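Local atomic coordinates of 361aa long hypothetical D-aminopeptidase (Pyrococcus horikoshii, PDB entry 2DRH), a protein that probably acts as an aminopeptidase of the S58 (DmpA-like) family, although its function has not been established. Residues A248-Q254 and I300-D305; V67-F72 and A281-S285; I191-E195 and V307-L311. All blocks are in the same frame, centred on the assembly; numbering follows the deposited sequence.

Contact 1. Residues A248-Q254 and I300-D305; sequences APLTGRQ and IKALPD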
loop_
_atom_site.group_PDB
_atom_site.type_symbol
_atom_site.label_atom_id
_atom_site.label_comp_id
_atom_site.label_asym_id
_atom_site.label_seq_id
_atom_site.Cartn_x
_atom_site.Cartn_y
_atom_site.Cartn_z
ATOM N N ALA A 248 13.308 -15.798 14.611
ATOM C CA ALA A 248 11.991 -15.863 15.226
ATOM C C ALA A 248 10.957 -16.214 14.157
ATOM O O ALA A 248 10.994 -15.675 13.051
ATOM C CB ALA A 248 11.646 -14.520 15.872
ATOM N N PRO A 249 10.035 -17.141 14.463
ATOM C CA PRO A 249 9.008 -17.528 13.490
ATOM C C PRO A 249 8.009 -16.389 13.283
ATOM O O PRO A 249 7.360 -15.943 14.228
ATOM C CB PRO A 249 8.373 -18.759 14.133
ATOM C CG PRO A 249 8.488 -18.461 15.595
ATOM C CD PRO A 249 9.909 -17.932 15.700
ATOM N N LEU A 250 7.899 -15.924 12.043
ATOM C CA LEU A 250 6.999 -14.813 11.702
ATOM C C LEU A 250 6.469 -14.937 10.278
ATOM O O LEU A 250 7.202 -15.312 9.367
ATOM C CB LEU A 250 7.741 -13.488 11.826
ATOM C CG LEU A 250 8.393 -13.103 13.155
ATOM C CD1 LEU A 250 9.423 -11.997 12.902
ATOM C CD2 LEU A 250 7.344 -12.654 14.151
ATOM N N THR A 251 5.194 -14.614 10.091
ATOM C CA THR A 251 4.576 -14.678 8.774
ATOM C C THR A 251 5.036 -13.472 7.947
ATOM O O THR A 251 5.711 -12.579 8.464
ATOM C CB THR A 251 3.051 -14.641 8.888
ATOM O OG1 THR A 251 2.632 -13.334 9.313
ATOM C CG2 THR A 251 2.570 -15.688 9.918
ATOM N N GLY A 252 4.683 -13.460 6.667
ATOM C CA GLY A 252 5.060 -12.358 5.798
ATOM C C GLY A 252 4.576 -11.026 6.348
ATOM O O GLY A 252 5.344 -10.072 6.446
ATOM N N ARG A 253 3.305 -10.971 6.728
ATOM C CA ARG A 253 2.717 -9.752 7.270
ATOM C C ARG A 253 3.529 -9.215 8.436
ATOM O O ARG A 253 3.817 -8.017 8.509
ATOM C CB ARG A 253 1.281 -10.012 7.733
ATOM C CG ARG A 253 0.632 -8.823 8.440
ATOM C CD ARG A 253 -0.717 -9.219 8.996
ATOM N NE ARG A 253 -0.579 -10.396 9.850
ATOM C CZ ARG A 253 -0.083 -10.364 11.080
ATOM N NH1 ARG A 253 0.314 -9.212 11.605
ATOM N NH2 ARG A 253 0.021 -11.484 11.782
ATOM N N GLN A 254 3.896 -10.110 9.348
ATOM C CA GLN A 254 4.677 -9.740 10.522
ATOM C C GLN A 254 6.061 -9.245 10.146
ATOM O O GLN A 254 6.614 -8.375 10.811
ATOM C CB GLN A 254 4.799 -10.942 11.472
ATOM C CG GLN A 254 3.478 -11.354 12.087
ATOM C CD GLN A 254 3.615 -12.507 13.067
ATOM O OE1 GLN A 254 4.029 -13.609 12.694
ATOM N NE2 GLN A 254 3.269 -12.257 14.328
ATOM N N ILE A 300 2.833 -23.066 9.237
ATOM C CA ILE A 300 3.731 -21.937 9.422
ATOM C C ILE A 300 3.866 -21.676 10.916
ATOM O O ILE A 300 2.865 -21.435 11.591
ATOM C CB ILE A 300 3.164 -20.640 8.774
ATOM C CG1 ILE A 300 2.843 -20.871 7.297
ATOM C CG2 ILE A 300 4.148 -19.499 8.966
ATOM C CD1 ILE A 300 4.029 -21.255 6.459
ATOM N N LYS A 301 5.087 -21.741 11.437
ATOM C CA LYS A 301 5.309 -21.456 12.850
ATOM C C LYS A 301 5.309 -19.937 12.930
ATOM O O LYS A 301 5.914 -19.278 12.085
ATOM C CB LYS A 301 6.669 -21.983 13.318
ATOM C CG LYS A 301 6.800 -23.504 13.328
ATOM C CD LYS A 301 8.211 -23.929 13.732
ATOM C CE LYS A 301 9.252 -23.322 12.793
ATOM N NZ LYS A 301 10.648 -23.739 13.104
ATOM N N ALA A 302 4.639 -19.384 13.936
ATOM C CA ALA A 302 4.577 -17.938 14.079
ATOM C C ALA A 302 4.202 -17.475 15.479
ATOM O O ALA A 302 3.308 -18.029 16.121
ATOM C CB ALA A 302 3.587 -17.366 13.068
ATOM N N LEU A 303 4.896 -16.446 15.942
ATOM C CA LEU A 303 4.637 -15.866 17.249
ATOM C C LEU A 303 3.399 -14.987 17.170
ATOM O O LEU A 303 3.185 -14.295 16.174
ATOM C CB LEU A 303 5.819 -15.003 17.692
ATOM C CG LEU A 303 7.158 -15.703 17.940
ATOM C CD1 LEU A 303 8.265 -14.672 18.006
ATOM C CD2 LEU A 303 7.086 -16.508 19.230
ATOM N N PRO A 304 2.560 -15.009 18.214
ATOM C CA PRO A 304 1.359 -14.172 18.198
ATOM C C PRO A 304 1.809 -12.720 18.283
ATOM O O PRO A 304 2.700 -12.391 19.063
ATOM C CB PRO A 304 0.609 -14.624 19.448
ATOM C CG PRO A 304 1.726 -15.019 20.373
ATOM C CD PRO A 304 2.634 -15.798 19.457
ATOM N N ASP A 305 1.201 -11.853 17.481
ATOM C CA ASP A 305 1.574 -10.443 17.470
ATOM C C ASP A 305 1.663 -9.783 18.837
ATOM O O ASP A 305 2.451 -8.867 19.039
ATOM C CB ASP A 305 0.608 -9.659 16.577
ATOM C CG ASP A 305 0.823 -9.953 15.114
ATOM O OD1 ASP A 305 1.883 -9.566 14.587
ATOM O OD2 ASP A 305 -0.053 -10.583 14.489
#
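With CG anti to its carbonyl carbon (chi1 -67°) and the chain extended beyond it, Gln254 carries its amide from the first turn of helix 252-268 to the backbone of 300-305, while Arg253, with CG anti to the backbone N and a bend at chi3, brings its guanidinium to Asp305. NE2 of Gln254 gives one hydrogen to Leu303 O at 2.8 Å, in a nearly straight bond, and the other to Asp305 OD1 at 3.0 Å, which it meets from above the carboxylate plane. Both acceptors lie close to the amide plane. Gln254 OE1 takes the N-H of Thr251 N on a lone pair at 3.0 Å, and Thr251 OG1 answers with a weak bond from Gln254 N, completing a capping box. Three bonds thus fix the amide's rotation; an alanine here would probably leave Leu303 O and the Thr251 N-H without these mates and weaken the hold of the helix start on the 300-305 chain. In the salt bridge Arg253 NH2 meets the syn lone pair of Asp305 OD2 at 2.9 Å, the two planes turned 64° apart; Asp305 OD1 is also paired with Arg257. Further back, Leu303 N donates to Pro249 O (3.0 Å). Pro249 CG packs on Leu303 CG at 3.9 Å. Thr251 CG2 rests on Ala302 CB. Tyr199 of strand 198-207 and Leu311 of helix 309-328 pack against Leu303, while Ile300 and Ala302 pair antiparallel with a strand of the second subunit, carrying the sheet across the interface.

Contact 2. Residues V67-F72 and A281-S285; sequences VLAGAF and AVAFS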
loop_
_atom_site.group_PDB
_atom_site.type_symbol
_atom_site.label_atom_id
_atom_site.label_comp_id
_atom_site.label_asym_id
_atom_site.label_seq_id
_atom_site.Cartn_x
_atom_site.Cartn_y
_atom_site.Cartn_z
ATOM N N VAL A 67 12.628 -18.398 2.103
ATOM C CA VAL A 67 12.405 -17.949 3.471
ATOM C C VAL A 67 11.293 -16.911 3.412
ATOM O O VAL A 67 11.163 -16.200 2.414
ATOM C CB VAL A 67 13.672 -17.299 4.104
ATOM C CG1 VAL A 67 14.805 -18.326 4.190
ATOM C CG2 VAL A 67 14.110 -16.086 3.298
ATOM N N LEU A 68 10.472 -16.847 4.457
ATOM C CA LEU A 68 9.396 -15.865 4.497
ATOM C C LEU A 68 10.049 -14.501 4.684
ATOM O O LEU A 68 11.043 -14.380 5.400
ATOM C CB LEU A 68 8.435 -16.178 5.644
ATOM C CG LEU A 68 7.682 -17.508 5.487
ATOM C CD1 LEU A 68 6.746 -17.725 6.662
ATOM C CD2 LEU A 68 6.892 -17.493 4.186
ATOM N N ALA A 69 9.507 -13.471 4.043
ATOM C CA ALA A 69 10.123 -12.151 4.151
ATOM C C ALA A 69 9.155 -10.985 4.016
ATOM O O ALA A 69 8.028 -11.152 3.558
ATOM C CB ALA A 69 11.219 -12.023 3.109
ATOM N N GLY A 70 9.626 -9.805 4.423
ATOM C CA GLY A 70 8.832 -8.594 4.354
ATOM C C GLY A 70 9.720 -7.415 4.000
ATOM O O GLY A 70 10.945 -7.544 3.982
ATOM N N ALA A 71 9.119 -6.261 3.719
ATOM C CA ALA A 71 9.905 -5.083 3.369
ATOM C C ALA A 71 9.102 -3.794 3.479
ATOM O O ALA A 71 7.876 -3.805 3.386
ATOM C CB ALA A 71 10.456 -5.230 1.971
ATOM N N PHE A 72 9.809 -2.689 3.687
ATOM C CA PHE A 72 9.183 -1.386 3.807
ATOM C C PHE A 72 9.992 -0.300 3.106
ATOM O O PHE A 72 11.198 -0.164 3.321
ATOM C CB PHE A 72 9.021 -0.997 5.274
ATOM C CG PHE A 72 8.539 0.418 5.473
ATOM C CD1 PHE A 72 7.275 0.808 5.026
ATOM C CD2 PHE A 72 9.352 1.363 6.101
ATOM C CE1 PHE A 72 6.832 2.112 5.204
ATOM C CE2 PHE A 72 8.916 2.673 6.285
ATOM C CZ PHE A 72 7.659 3.047 5.837
ATOM N N ALA A 281 14.055 -1.014 3.858
ATOM C CA ALA A 281 14.352 -2.083 4.802
ATOM C C ALA A 281 13.760 -3.396 4.320
ATOM O O ALA A 281 12.620 -3.442 3.863
ATOM C CB ALA A 281 13.777 -1.735 6.163
ATOM N N VAL A 282 14.544 -4.462 4.413
ATOM C CA VAL A 282 14.082 -5.782 4.016
ATOM C C VAL A 282 14.297 -6.743 5.190
ATOM O O VAL A 282 15.408 -6.884 5.690
ATOM C CB VAL A 282 14.844 -6.290 2.776
ATOM C CG1 VAL A 282 14.451 -7.724 2.477
ATOM C CG2 VAL A 282 14.527 -5.400 1.567
ATOM N N ALA A 283 13.226 -7.389 5.632
ATOM C CA ALA A 283 13.311 -8.317 6.752
ATOM C C ALA A 283 12.892 -9.724 6.362
ATOM O O ALA A 283 11.956 -9.911 5.582
ATOM C CB ALA A 283 12.447 -7.823 7.894
ATOM N N PHE A 284 13.593 -10.714 6.906
ATOM C CA PHE A 284 13.281 -12.108 6.623
ATOM C C PHE A 284 13.583 -12.988 7.828
ATOM O O PHE A 284 14.405 -12.635 8.677
ATOM C CB PHE A 284 14.066 -12.599 5.400
ATOM C CG PHE A 284 15.559 -12.719 5.618
ATOM C CD1 PHE A 284 16.108 -13.854 6.221
ATOM C CD2 PHE A 284 16.423 -11.710 5.190
ATOM C CE1 PHE A 284 17.494 -13.981 6.390
ATOM C CE2 PHE A 284 17.801 -11.827 5.352
ATOM C CZ PHE A 284 18.341 -12.968 5.953
ATOM N N SER A 285 12.900 -14.122 7.904
ATOM C CA SER A 285 13.096 -15.062 8.997
ATOM C C SER A 285 13.652 -16.370 8.454
ATOM O O SER A 285 13.345 -16.768 7.338
ATOM C CB SER A 285 11.770 -15.320 9.719
ATOM O OG SER A 285 11.898 -16.363 10.675
HETATM O O HOH W 1 10.810 -18.046 7.164
#
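Val67 opens the pairing by setting CB against Ser285 O and CG2 against Phe284 CB, 4.1 Å away; the valine and the phenylalanine side chain cross at a slant. At Leu68 a water bridges the strands in place of one direct bond, accepting from Leu68 N and donating to Ser285 O at 2.8 Å, while Leu68 O receives Ser285 N at 3.1 Å. Ala69 faces Phe284 as a non-hydrogen-bonded pair, with only 4.0 Å between their CA atoms, and its methyl CB lies 3.7 Å from Phe284 CB. Phe284 holds CG between its backbone N and carbonyl carbon (chi1 69°), which leads the ring away from Ala69. Gly70 and Ala283 then form a hydrogen-bonded pair, Gly70 N donating to Ala283 O at a short 2.6 Å and Gly70 O accepting in return. The antiparallel ladder, running from Ala69 to Phe72, joins neighbouring strands of a large mixed sheet: strand 240-246 runs parallel to 278-285 on its other edge, and strand 91-92 pairs with 65-73. The Ala69-Gly70-Ala71 run is slim, and helices lie over both faces of the ladder. Ala71, again in a non-hydrogen-bonded pair, places CB 4.1 Å from Val282 CG2, on the same face as Ala69 and Phe284; Leu83 and Leu86 of helix 83-89 pack there. The Ala71 N-H goes to Asn256 OD1 of helix 252-268. Phe72 forms a hydrogen-bonded pair with Ala281, its N donating to Ala281 O at 2.9 Å and its O accepting from Ala281 N, while its ring, with CG anti to the backbone N (chi1 173°), leads away to Ile263 of that helix.

Contact 3. Residues I191-E195 and V307-L311; sequences IVEIE and VISPL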
loop_
_atom_site.group_PDB
_atom_site.type_symbol
_atom_site.label_atom_id
_atom_site.label_comp_id
_atom_site.label_asym_id
_atom_site.label_seq_id
_atom_site.Cartn_x
_atom_site.Cartn_y
_atom_site.Cartn_z
ATOM N N ILE A 191 19.889 -9.963 21.138
ATOM C CA ILE A 191 19.246 -11.185 21.610
ATOM C C ILE A 191 18.045 -10.777 22.443
ATOM O O ILE A 191 18.126 -9.821 23.210
ATOM C CB ILE A 191 20.203 -12.007 22.501
ATOM C CG1 ILE A 191 21.433 -12.426 21.695
ATOM C CG2 ILE A 191 19.483 -13.224 23.063
ATOM C CD1 ILE A 191 21.117 -13.303 20.505
ATOM N N VAL A 192 16.931 -11.486 22.293
ATOM C CA VAL A 192 15.726 -11.175 23.063
ATOM C C VAL A 192 15.035 -12.461 23.508
ATOM O O VAL A 192 15.000 -13.449 22.768
ATOM C CB VAL A 192 14.709 -10.325 22.237
ATOM C CG1 VAL A 192 15.432 -9.168 21.549
ATOM C CG2 VAL A 192 13.995 -11.192 21.210
ATOM N N GLU A 193 14.486 -12.455 24.718
ATOM C CA GLU A 193 13.792 -13.638 25.204
ATOM C C GLU A 193 12.294 -13.395 25.215
ATOM O O GLU A 193 11.815 -12.444 25.831
ATOM C CB GLU A 193 14.270 -14.028 26.611
ATOM C CG GLU A 193 13.622 -15.315 27.107
ATOM C CD GLU A 193 14.257 -15.863 28.373
ATOM O OE1 GLU A 193 15.416 -16.331 28.316
ATOM O OE2 GLU A 193 13.593 -15.825 29.428
ATOM N N ILE A 194 11.562 -14.253 24.514
ATOM C CA ILE A 194 10.113 -14.137 24.436
ATOM C C ILE A 194 9.459 -15.444 24.878
ATOM O O ILE A 194 9.606 -16.480 24.229
ATOM C CB ILE A 194 9.660 -13.797 23.003
ATOM C CG1 ILE A 194 10.252 -12.447 22.582
ATOM C CG2 ILE A 194 8.144 -13.752 22.931
ATOM C CD1 ILE A 194 9.993 -12.098 21.133
ATOM N N GLU A 195 8.736 -15.377 25.990
ATOM C CA GLU A 195 8.063 -16.543 26.545
ATOM C C GLU A 195 9.040 -17.697 26.739
ATOM O O GLU A 195 8.840 -18.792 26.217
ATOM C CB GLU A 195 6.908 -16.980 25.637
ATOM C CG GLU A 195 5.754 -15.980 25.562
ATOM C CD GLU A 195 5.232 -15.581 26.932
ATOM O OE1 GLU A 195 5.824 -14.681 27.565
ATOM O OE2 GLU A 195 4.234 -16.172 27.386
ATOM N N VAL A 307 3.047 -10.750 21.420
ATOM C CA VAL A 307 4.307 -10.965 22.128
ATOM C C VAL A 307 5.568 -10.559 21.368
ATOM O O VAL A 307 6.677 -10.852 21.817
ATOM C CB VAL A 307 4.470 -12.456 22.549
ATOM C CG1 VAL A 307 3.219 -12.935 23.277
ATOM C CG2 VAL A 307 4.754 -13.314 21.338
ATOM N N ILE A 308 5.423 -9.862 20.241
ATOM C CA ILE A 308 6.608 -9.505 19.468
ATOM C C ILE A 308 7.187 -8.099 19.578
ATOM O O ILE A 308 8.088 -7.749 18.812
ATOM C CB ILE A 308 6.394 -9.815 17.977
ATOM C CG1 ILE A 308 5.269 -8.944 17.413
ATOM C CG2 ILE A 308 6.068 -11.293 17.801
ATOM C CD1 ILE A 308 4.917 -9.277 15.972
ATOM N N SER A 309 6.706 -7.295 20.519
ATOM C CA SER A 309 7.229 -5.937 20.663
ATOM C C SER A 309 8.737 -5.935 20.927
ATOM O O SER A 309 9.458 -5.042 20.458
ATOM C CB SER A 309 6.476 -5.188 21.764
ATOM O OG SER A 309 5.126 -4.975 21.378
ATOM N N PRO A 310 9.241 -6.936 21.681
ATOM C CA PRO A 310 10.677 -6.985 21.947
ATOM C C PRO A 310 11.453 -7.067 20.632
ATOM O O PRO A 310 12.527 -6.477 20.501
ATOM C CB PRO A 310 10.821 -8.250 22.791
ATOM C CG PRO A 310 9.558 -8.251 23.572
ATOM C CD PRO A 310 8.531 -7.927 22.514
ATOM N N LEU A 311 10.910 -7.791 19.656
ATOM C CA LEU A 311 11.585 -7.906 18.367
ATOM C C LEU A 311 11.559 -6.551 17.630
ATOM O O LEU A 311 12.495 -6.216 16.904
ATOM C CB LEU A 311 10.930 -9.002 17.512
ATOM C CG LEU A 311 10.991 -10.438 18.071
ATOM C CD1 LEU A 311 10.051 -11.335 17.295
ATOM C CD2 LEU A 311 12.409 -10.981 17.994
#
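Ile194 drives its side chain into the bend between Val307 and Leu311. Ile194 CD1 lies between Val307 O and Leu311 CG, 3.6 Å from the latter, and the isoleucine and leucine side chains cross at about a right angle. Ile194 CG2 is 3.8 Å from Val307 CG2 and packs over Val307 O at 3.4 Å. The first torsion (chi1 -61°) sets CG1 anti to the carbonyl carbon and turns CG2, anti to the backbone N, to Val307; the extended chi2 (173°) then carries CD1 on to Leu311. Ile194 CG1 comes within 4.2 Å of Pro310 CB. Two residues earlier, Val192 points the same way, as alternate residues of an extended chain do, and sets CG2 on Leu311 CD2 at 3.6 Å; Val192 CB comes within 4.4 Å of Pro310 CB. The contact consists of apolar packing: Val192 near the end of the strand and Ile194 just beyond it lie against Val307 and the first turn of helix 309-328. Ile308, at the N-cap position of that helix, turns the other way and packs on Leu303 and Gln254. Strand 198-207 flanks the site, with Tyr199 against Ile194 and Val201 against Leu311. Phe13 packs on Val192, while Lys295 of the second subunit touches Val307 and Ser309 OG bonds to Asn275 N of the third subunit, so the start of helix 309-328 lies close to two neighbouring chains.

In the fold
Contacts 1 and 2 have centres 11 Å apart and touch through Ala248 O and Ser285 OG, a probable hydrogen bond, and through Leu68 CD1, which packs on Ile300. Contacts 1 and 3, with centres 12 Å apart, meet where Ile308 and Leu311 lie against Leu303. Contacts 2 and 3 are about 17 Å apart between centres and do not touch, yet both reach the large mixed sheet. Along the chain the segments run 67-72, 191-195, 248-254, 281-285, 300-305, 307-311, so contact 1 falls wholly between the two segments of contact 3, while contact 2 crosses both. Touching both of the others, contact 1 links the sheet ladder to the start of helix 309-328, beside the second subunit.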